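Local coordinates for protein blue-light receptor of the BLUF-family (Rhodobacter sphaeroides, PDB 2BYC) that probably senses blue light through a flavin bound in its BLUF domain, here flavin mononucleotide in the dark state, and takes part in bacterial signalling, at residues T40-Y45 with R126-S131; K101-L106 with E111-S116. One frame throughout, in Å; residues are numbered along the deposited sequence.

Interaction 1 (T40-Y45 with R126-S131); sequences TGILLY and RTIAAS
Ile42 and Leu44 meet Ile128 with no flat side chain taking part, and the contact lies on one face of strand 40-45. On that face the two strand side chains reach toward helix 120-131. On the other face lie Leu43, which touches Phe50 and Gln52, and Tyr45, whose ring meets that of Phe50 with the planes at about 40°. At the strand's edges, backbone hydrogen bonds join Ile42 to Thr53 and Leu43 to Arg96.

The helix sends one methyl to the strand. Ile128 CD1 stands 3.8 Å from Ile42 CD1, tip to tip. The same Ile128 CD1 is 3.8 Å from Leu44 CD2, again end to end, and 4.1 Å from Leu44 CG. It therefore sits against the ends of both strand side chains. All three side chains are buried.

This is the BLUF fold, with a ferredoxin-like mixed sheet. The flavin lies with helices 19-37 and 58-69 on one face. The C-terminal helix 120-131 packs on the other.

Ile42 has its CG1 between the backbone N and the carbonyl carbon (chi1 48°), which turns CD1 toward the helix. Ile128 has an extended chi2 of 174°, which carries its CD1 out from the helix surface. Ile42 CD1 also lies 3.7 Å from Leu44 CD1. Phe90 touches Ile42, and Leu113 touches Leu44.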
ATOM      1  N   THR A  40      -6.826   0.205  -6.060  1.00 12.65           N
ATOM      2  CA  THR A  40      -5.580   0.774  -6.520  1.00 13.67           C
ATOM      3  C   THR A  40      -4.787   1.133  -5.305  1.00 13.32           C
ATOM      4  O   THR A  40      -5.340   1.218  -4.240  1.00 11.34           O
ATOM      5  CB  THR A  40      -5.832   2.069  -7.375  1.00 13.78           C
ATOM      6  OG1 THR A  40      -6.633   3.024  -6.634  1.00 17.08           O
ATOM      7  CG2 THR A  40      -6.430   1.702  -8.680  1.00 15.31           C
ATOM      8  N   GLY A  41      -3.473   1.274  -5.432  1.00 15.10           N
ATOM      9  CA  GLY A  41      -2.716   1.630  -4.251  1.00 17.85           C
ATOM     10  C   GLY A  41      -1.232   1.311  -4.398  1.00 16.47           C
ATOM     11  O   GLY A  41      -0.749   1.006  -5.536  1.00 16.19           O
ATOM     12  N   ILE A  42      -0.542   1.343  -3.276  1.00 13.99           N
ATOM     13  CA  ILE A  42       0.896   1.236  -3.275  1.00 12.95           C
ATOM     14  C   ILE A  42       1.301   0.336  -2.081  1.00 12.01           C
ATOM     15  O   ILE A  42       0.655   0.338  -1.056  1.00  9.15           O
ATOM     16  CB  ILE A  42       1.611   2.660  -3.199  1.00 13.26           C
ATOM     17  CG1 ILE A  42       0.980   3.529  -2.078  1.00 17.08           C
ATOM     18  CG2 ILE A  42       1.497   3.440  -4.467  1.00 14.27           C
ATOM     19  CD1 ILE A  42       1.922   4.551  -1.362  1.00 13.93           C
ATOM     20  N   LEU A  43       2.383  -0.405  -2.257  1.00 11.85           N
ATOM     21  CA  LEU A  43       2.955  -1.197  -1.214  1.00 12.21           C
ATOM     22  C   LEU A  43       4.376  -0.801  -0.994  1.00 11.17           C
ATOM     23  O   LEU A  43       5.198  -0.786  -1.926  1.00 11.88           O
ATOM     24  CB  LEU A  43       2.929  -2.584  -1.698  1.00 11.73           C
ATOM     25  CG  LEU A  43       3.506  -3.757  -0.894  1.00 14.24           C
ATOM     26  CD1 LEU A  43       2.852  -3.857   0.461  1.00 11.13           C
ATOM     27  CD2 LEU A  43       3.436  -5.048  -1.696  1.00 10.59           C
ATOM     28  N   LEU A  44       4.706  -0.455   0.234  1.00  9.48           N
ATOM     29  CA  LEU A  44       6.050   0.007   0.521  1.00 11.45           C
ATOM     30  C   LEU A  44       6.694  -1.168   1.212  1.00 11.09           C
ATOM     31  O   LEU A  44       6.099  -1.722   2.091  1.00  7.89           O
ATOM     32  CB  LEU A  44       6.061   1.287   1.411  1.00 11.35           C
ATOM     33  CG  LEU A  44       5.327   2.517   0.863  1.00 13.84           C
ATOM     34  CD1 LEU A  44       3.872   2.410   0.895  1.00 19.85           C
ATOM     35  CD2 LEU A  44       5.570   3.632   1.748  1.00 14.99           C
ATOM     36  N   TYR A  45       7.926  -1.475   0.844  1.00 14.89           N
ATOM     37  CA  TYR A  45       8.603  -2.598   1.399  1.00 18.21           C
ATOM     38  C   TYR A  45      10.047  -2.132   1.704  1.00 19.00           C
ATOM     39  O   TYR A  45      10.687  -1.619   0.812  1.00 21.94           O
ATOM     40  CB  TYR A  45       8.527  -3.776   0.461  1.00 18.72           C
ATOM     41  CG  TYR A  45       9.544  -4.839   0.818  1.00 20.25           C
ATOM     42  CD1 TYR A  45       9.369  -5.675   1.921  1.00 21.13           C
ATOM     43  CD2 TYR A  45      10.708  -4.959   0.057  1.00 18.46           C
ATOM     44  CE1 TYR A  45      10.342  -6.637   2.255  1.00 17.72           C
ATOM     45  CE2 TYR A  45      11.653  -5.887   0.365  1.00 19.43           C
ATOM     46  CZ  TYR A  45      11.492  -6.696   1.450  1.00 21.42           C
ATOM     47  OH  TYR A  45      12.521  -7.602   1.693  1.00 23.13           O
ATOM     48  N   ARG A 126       2.117  11.994  -0.198  1.00 24.10           N
ATOM     49  CA  ARG A 126       2.466  13.190  -0.908  1.00 25.87           C
ATOM     50  C   ARG A 126       3.689  12.968  -1.784  1.00 25.31           C
ATOM     51  O   ARG A 126       3.704  13.290  -2.955  1.00 26.98           O
ATOM     52  CB  ARG A 126       2.767  14.274   0.134  1.00 25.72           C
ATOM     53  CG  ARG A 126       3.024  15.661  -0.391  1.00 29.10           C
ATOM     54  CD  ARG A 126       3.430  16.621   0.729  1.00 27.88           C
ATOM     55  NE  ARG A 126       4.866  16.618   0.877  1.00 34.70           N
ATOM     56  CZ  ARG A 126       5.482  16.440   2.035  1.00 38.43           C
ATOM     57  NH1 ARG A 126       4.765  16.291   3.156  1.00 36.38           N
ATOM     58  NH2 ARG A 126       6.818  16.409   2.062  1.00 39.60           N
ATOM     59  N   THR A 127       4.735  12.424  -1.221  1.00 24.78           N
ATOM     60  CA  THR A 127       5.939  12.366  -1.980  1.00 25.07           C
ATOM     61  C   THR A 127       5.871  11.285  -3.027  1.00 23.42           C
ATOM     62  O   THR A 127       6.369  11.447  -4.143  1.00 22.60           O
ATOM     63  CB  THR A 127       7.161  12.208  -1.054  1.00 25.41           C
ATOM     64  OG1 THR A 127       7.231  10.882  -0.543  1.00 30.92           O
ATOM     65  CG2 THR A 127       7.071  13.168   0.104  1.00 24.57           C
ATOM     66  N   ILE A 128       5.298  10.140  -2.673  1.00 23.07           N
ATOM     67  CA  ILE A 128       5.058   9.079  -3.678  1.00 22.24           C
ATOM     68  C   ILE A 128       4.102   9.491  -4.812  1.00 22.22           C
ATOM     69  O   ILE A 128       4.472   9.383  -5.992  1.00 22.91           O
ATOM     70  CB  ILE A 128       4.617   7.726  -3.034  1.00 21.82           C
ATOM     71  CG1 ILE A 128       5.651   7.403  -1.923  1.00 18.70           C
ATOM     72  CG2 ILE A 128       4.562   6.695  -4.144  1.00 19.68           C
ATOM     73  CD1 ILE A 128       5.340   6.164  -1.039  1.00 25.52           C
ATOM     74  N   ALA A 129       2.900   9.944  -4.487  1.00 20.94           N
ATOM     75  CA  ALA A 129       1.973  10.480  -5.534  1.00 22.40           C
ATOM     76  C   ALA A 129       2.682  11.437  -6.483  1.00 22.86           C
ATOM     77  O   ALA A 129       2.512  11.364  -7.704  1.00 23.28           O
ATOM     78  CB  ALA A 129       0.775  11.197  -4.891  1.00 21.94           C
ATOM     79  N   ALA A 130       3.492  12.321  -5.902  1.00 24.11           N
ATOM     80  CA  ALA A 130       4.145  13.381  -6.645  1.00 25.25           C
ATOM     81  C   ALA A 130       5.207  12.827  -7.555  1.00 25.94           C
ATOM     82  O   ALA A 130       5.368  13.292  -8.671  1.00 28.16           O
ATOM     83  CB  ALA A 130       4.762  14.396  -5.693  1.00 25.08           C
ATOM     84  N   SER A 131       5.939  11.841  -7.093  1.00 26.52           N
ATOM     85  CA  SER A 131       6.935  11.221  -7.930  1.00 27.54           C
ATOM     86  C   SER A 131       6.293  10.645  -9.192  1.00 28.33           C
ATOM     87  O   SER A 131       6.732  10.921 -10.295  1.00 28.20           O
ATOM     88  CB  SER A 131       7.736  10.163  -7.129  1.00 27.33           C
ATOM     89  OG  SER A 131       8.100   9.055  -7.955  1.00 28.75           O
TER

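Interaction 2 (K101-L106 with E111-S116); sequences KELRAL and ERLDLS
Leu103, on helix 100-106, faces Glu111 and Leu113 of the loop that leads to helix 120-131. These two helices and the loop between them form the C-terminal part of the chain, which packs on the sheet of the BLUF fold, on the face away from the flavin.

The apolar part is buried. Leu103 CD2 is 3.9 Å from Leu113 CD2, and the two side chains cross obliquely. The same Leu103 methyl also rests 3.9 Å from Glu111 CA, so it packs on loop backbone as well as on a side chain. With chi1 at -177°, Leu103 extends CG away from its own backbone N and toward the loop, and CD2 makes the contact. Leu124 of helix 120-131 touches both leucines, and Val51 of strand 49-55 touches Leu113.

The polar part lies nearer the surface. Arg104 and Glu111 run side by side and point the same way, but they form no salt bridge. Their guanidinium and carboxylate planes are 72° apart. Any attraction between the charges is probably modest, since Arg104 NE and Glu111 OE1 are 5.3 Å apart. The carboxylate instead meets the aliphatic stem of the arginine, with Glu111 OE1 3.4 Å from Arg104 CG.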
ATOM      1  N   LYS A 101      15.303   0.756  -2.123  1.00 26.84           N
ATOM      2  CA  LYS A 101      16.035   1.777  -2.913  1.00 26.59           C
ATOM      3  C   LYS A 101      15.192   2.982  -3.248  1.00 25.62           C
ATOM      4  O   LYS A 101      15.584   4.080  -2.959  1.00 25.84           O
ATOM      5  CB  LYS A 101      16.639   1.251  -4.224  1.00 27.40           C
ATOM      6  CG  LYS A 101      17.466   2.374  -4.937  1.00 28.49           C
ATOM      7  CD  LYS A 101      18.330   1.881  -6.113  1.00 27.60           C
ATOM      8  CE  LYS A 101      19.431   2.903  -6.440  1.00 28.81           C
ATOM      9  NZ  LYS A 101      20.520   2.472  -7.480  1.00 31.49           N
ATOM     10  N   GLU A 102      14.046   2.809  -3.868  1.00 25.64           N
ATOM     11  CA  GLU A 102      13.273   3.987  -4.257  1.00 26.04           C
ATOM     12  C   GLU A 102      12.672   4.734  -3.083  1.00 25.16           C
ATOM     13  O   GLU A 102      12.432   5.913  -3.148  1.00 24.63           O
ATOM     14  CB  GLU A 102      12.147   3.582  -5.208  1.00 26.52           C
ATOM     15  CG  GLU A 102      11.386   4.719  -5.865  1.00 27.86           C
ATOM     16  CD  GLU A 102      10.227   4.199  -6.735  1.00 28.53           C
ATOM     17  OE1 GLU A 102       9.752   3.063  -6.478  1.00 31.83           O
ATOM     18  OE2 GLU A 102       9.768   4.917  -7.665  1.00 32.79           O
ATOM     19  N   LEU A 103      12.384   4.044  -1.999  1.00 24.97           N
ATOM     20  CA  LEU A 103      11.866   4.780  -0.849  1.00 26.01           C
ATOM     21  C   LEU A 103      13.009   5.616  -0.273  1.00 26.17           C
ATOM     22  O   LEU A 103      12.780   6.701   0.203  1.00 25.38           O
ATOM     23  CB  LEU A 103      11.368   3.821   0.223  1.00 25.89           C
ATOM     24  CG  LEU A 103      10.708   4.277   1.515  1.00 25.82           C
ATOM     25  CD1 LEU A 103       9.505   5.084   1.187  1.00 29.25           C
ATOM     26  CD2 LEU A 103      10.307   3.044   2.337  1.00 25.84           C
ATOM     27  N   ARG A 104      14.238   5.082  -0.276  1.00 27.86           N
ATOM     28  CA  ARG A 104      15.429   5.872   0.136  1.00 29.51           C
ATOM     29  C   ARG A 104      15.513   7.196  -0.634  1.00 28.45           C
ATOM     30  O   ARG A 104      15.669   8.260  -0.033  1.00 27.97           O
ATOM     31  CB  ARG A 104      16.734   5.066  -0.044  1.00 28.74           C
ATOM     32  CG  ARG A 104      17.085   4.121   1.095  1.00 32.59           C
ATOM     33  CD  ARG A 104      18.357   3.298   0.729  1.00 34.45           C
ATOM     34  NE  ARG A 104      18.139   2.144  -0.186  1.00 43.83           N
ATOM     35  CZ  ARG A 104      19.075   1.553  -0.967  1.00 47.01           C
ATOM     36  NH1 ARG A 104      20.328   2.013  -0.989  1.00 48.75           N
ATOM     37  NH2 ARG A 104      18.768   0.497  -1.744  1.00 43.77           N
ATOM     38  N   ALA A 105      15.398   7.125  -1.961  1.00 28.83           N
ATOM     39  CA  ALA A 105      15.445   8.298  -2.815  1.00 30.49           C
ATOM     40  C   ALA A 105      14.252   9.246  -2.661  1.00 30.77           C
ATOM     41  O   ALA A 105      14.402  10.455  -2.805  1.00 32.62           O
ATOM     42  CB  ALA A 105      15.576   7.878  -4.276  1.00 29.23           C
ATOM     43  N   LEU A 106      13.067   8.730  -2.348  1.00 31.17           N
ATOM     44  CA  LEU A 106      11.863   9.572  -2.349  1.00 30.99           C
ATOM     45  C   LEU A 106      11.470  10.152  -1.008  1.00 31.03           C
ATOM     46  O   LEU A 106      10.779  11.169  -0.973  1.00 31.79           O
ATOM     47  CB  LEU A 106      10.658   8.814  -2.927  1.00 31.12           C
ATOM     48  CG  LEU A 106      10.246   8.780  -4.411  1.00 32.45           C
ATOM     49  CD1 LEU A 106      11.389   8.592  -5.393  1.00 34.26           C
ATOM     50  CD2 LEU A 106       9.173   7.712  -4.582  1.00 30.61           C
ATOM     51  N   GLU A 111      12.143   5.896   5.567  1.00 31.25           N
ATOM     52  CA  GLU A 111      12.561   4.587   5.055  1.00 30.92           C
ATOM     53  C   GLU A 111      12.297   3.501   6.109  1.00 28.67           C
ATOM     54  O   GLU A 111      12.050   2.349   5.768  1.00 27.34           O
ATOM     55  CB  GLU A 111      14.044   4.620   4.570  1.00 31.51           C
ATOM     56  CG  GLU A 111      14.799   3.242   4.538  1.00 31.34           C
ATOM     57  CD  GLU A 111      16.322   3.303   4.890  1.00 33.95           C
ATOM     58  OE1 GLU A 111      17.037   4.281   4.538  1.00 38.46           O
ATOM     59  OE2 GLU A 111      16.814   2.332   5.516  1.00 34.82           O
ATOM     60  N   ARG A 112      12.312   3.879   7.392  1.00 27.47           N
ATOM     61  CA  ARG A 112      12.116   2.911   8.434  1.00 28.12           C
ATOM     62  C   ARG A 112      10.664   2.456   8.471  1.00 25.98           C
ATOM     63  O   ARG A 112      10.386   1.354   8.956  1.00 23.31           O
ATOM     64  CB  ARG A 112      12.572   3.408   9.824  1.00 29.68           C
ATOM     65  CG  ARG A 112      14.121   3.365   9.998  1.00 30.50           C
ATOM     66  CD  ARG A 112      14.571   3.099  11.455  1.00 33.80           C
ATOM     67  NE  ARG A 112      15.913   3.679  11.651  1.00 42.93           N
ATOM     68  CZ  ARG A 112      16.513   3.958  12.814  1.00 45.04           C
ATOM     69  NH1 ARG A 112      15.926   3.711  13.978  1.00 46.23           N
ATOM     70  NH2 ARG A 112      17.729   4.512  12.797  1.00 48.61           N
ATOM     71  N   LEU A 113       9.741   3.306   8.003  1.00 23.11           N
ATOM     72  CA  LEU A 113       8.297   2.912   8.003  1.00 23.56           C
ATOM     73  C   LEU A 113       7.787   2.569   9.431  1.00 23.85           C
ATOM     74  O   LEU A 113       7.073   1.552   9.702  1.00 22.95           O
ATOM     75  CB  LEU A 113       8.083   1.743   7.067  1.00 21.10           C
ATOM     76  CG  LEU A 113       8.378   1.972   5.594  1.00 20.22           C
ATOM     77  CD1 LEU A 113       7.863   0.738   4.861  1.00 14.83           C
ATOM     78  CD2 LEU A 113       7.623   3.174   5.160  1.00 16.55           C
ATOM     79  N   ASP A 114       8.154   3.438  10.341  1.00 26.58           N
ATOM     80  CA  ASP A 114       7.798   3.196  11.702  1.00 29.41           C
ATOM     81  C   ASP A 114       6.426   3.753  11.889  1.00 30.06           C
ATOM     82  O   ASP A 114       5.679   3.200  12.705  1.00 30.53           O
ATOM     83  CB  ASP A 114       8.811   3.744  12.677  1.00 29.41           C
ATOM     84  CG  ASP A 114       9.670   2.648  13.236  1.00 36.60           C
ATOM     85  OD1 ASP A 114       9.090   1.536  13.347  1.00 43.89           O
ATOM     86  OD2 ASP A 114      10.901   2.844  13.525  1.00 41.65           O
ATOM     87  N   LEU A 115       6.083   4.748  11.047  1.00 29.77           N
ATOM     88  CA  LEU A 115       4.876   5.573  11.162  1.00 31.04           C
ATOM     89  C   LEU A 115       4.669   6.185  12.560  1.00 33.02           C
ATOM     90  O   LEU A 115       3.543   6.233  13.026  1.00 33.40           O
ATOM     91  CB  LEU A 115       3.586   4.793  10.766  1.00 30.17           C
ATOM     92  CG  LEU A 115       3.115   4.550   9.320  1.00 31.70           C
ATOM     93  CD1 LEU A 115       4.181   4.442   8.268  1.00 25.39           C
ATOM     94  CD2 LEU A 115       2.196   3.340   9.333  1.00 30.64           C
ATOM     95  N   SER A 116       5.725   6.646  13.226  1.00 33.24           N
ATOM     96  CA  SER A 116       5.551   7.198  14.565  1.00 34.68           C
ATOM     97  C   SER A 116       5.163   8.636  14.499  1.00 35.31           C
ATOM     98  O   SER A 116       4.489   9.149  15.389  1.00 36.37           O
ATOM     99  CB  SER A 116       6.856   7.150  15.300  1.00 34.44           C
ATOM    100  OG  SER A 116       7.510   5.941  15.036  1.00 36.29           O
TER

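In the fold
Interactions 1 and 2 have centres 11 Å apart and share one apolar layer. Leu44 joins them: its CB is 3.9 Å from Leu113 CD1, and its CD2 is 4.2 Å from Leu103 CD1. The two helices also meet directly, with Ser131 OG 3.8 Å from Leu106 CD2. Segment 111-116 lies in the loop between them. Interaction 1 joins the last helix to the sheet; interaction 2 ties the loop back onto the helix before it. Neither touches the flavin. Ile42 and Leu113 are each about 10 Å from the bound flavin mononucleotide. Gln52, which binds the flavin, is nearer: its side chain is about 6 Å from that of Leu44 and about 9 Å from that of Leu113.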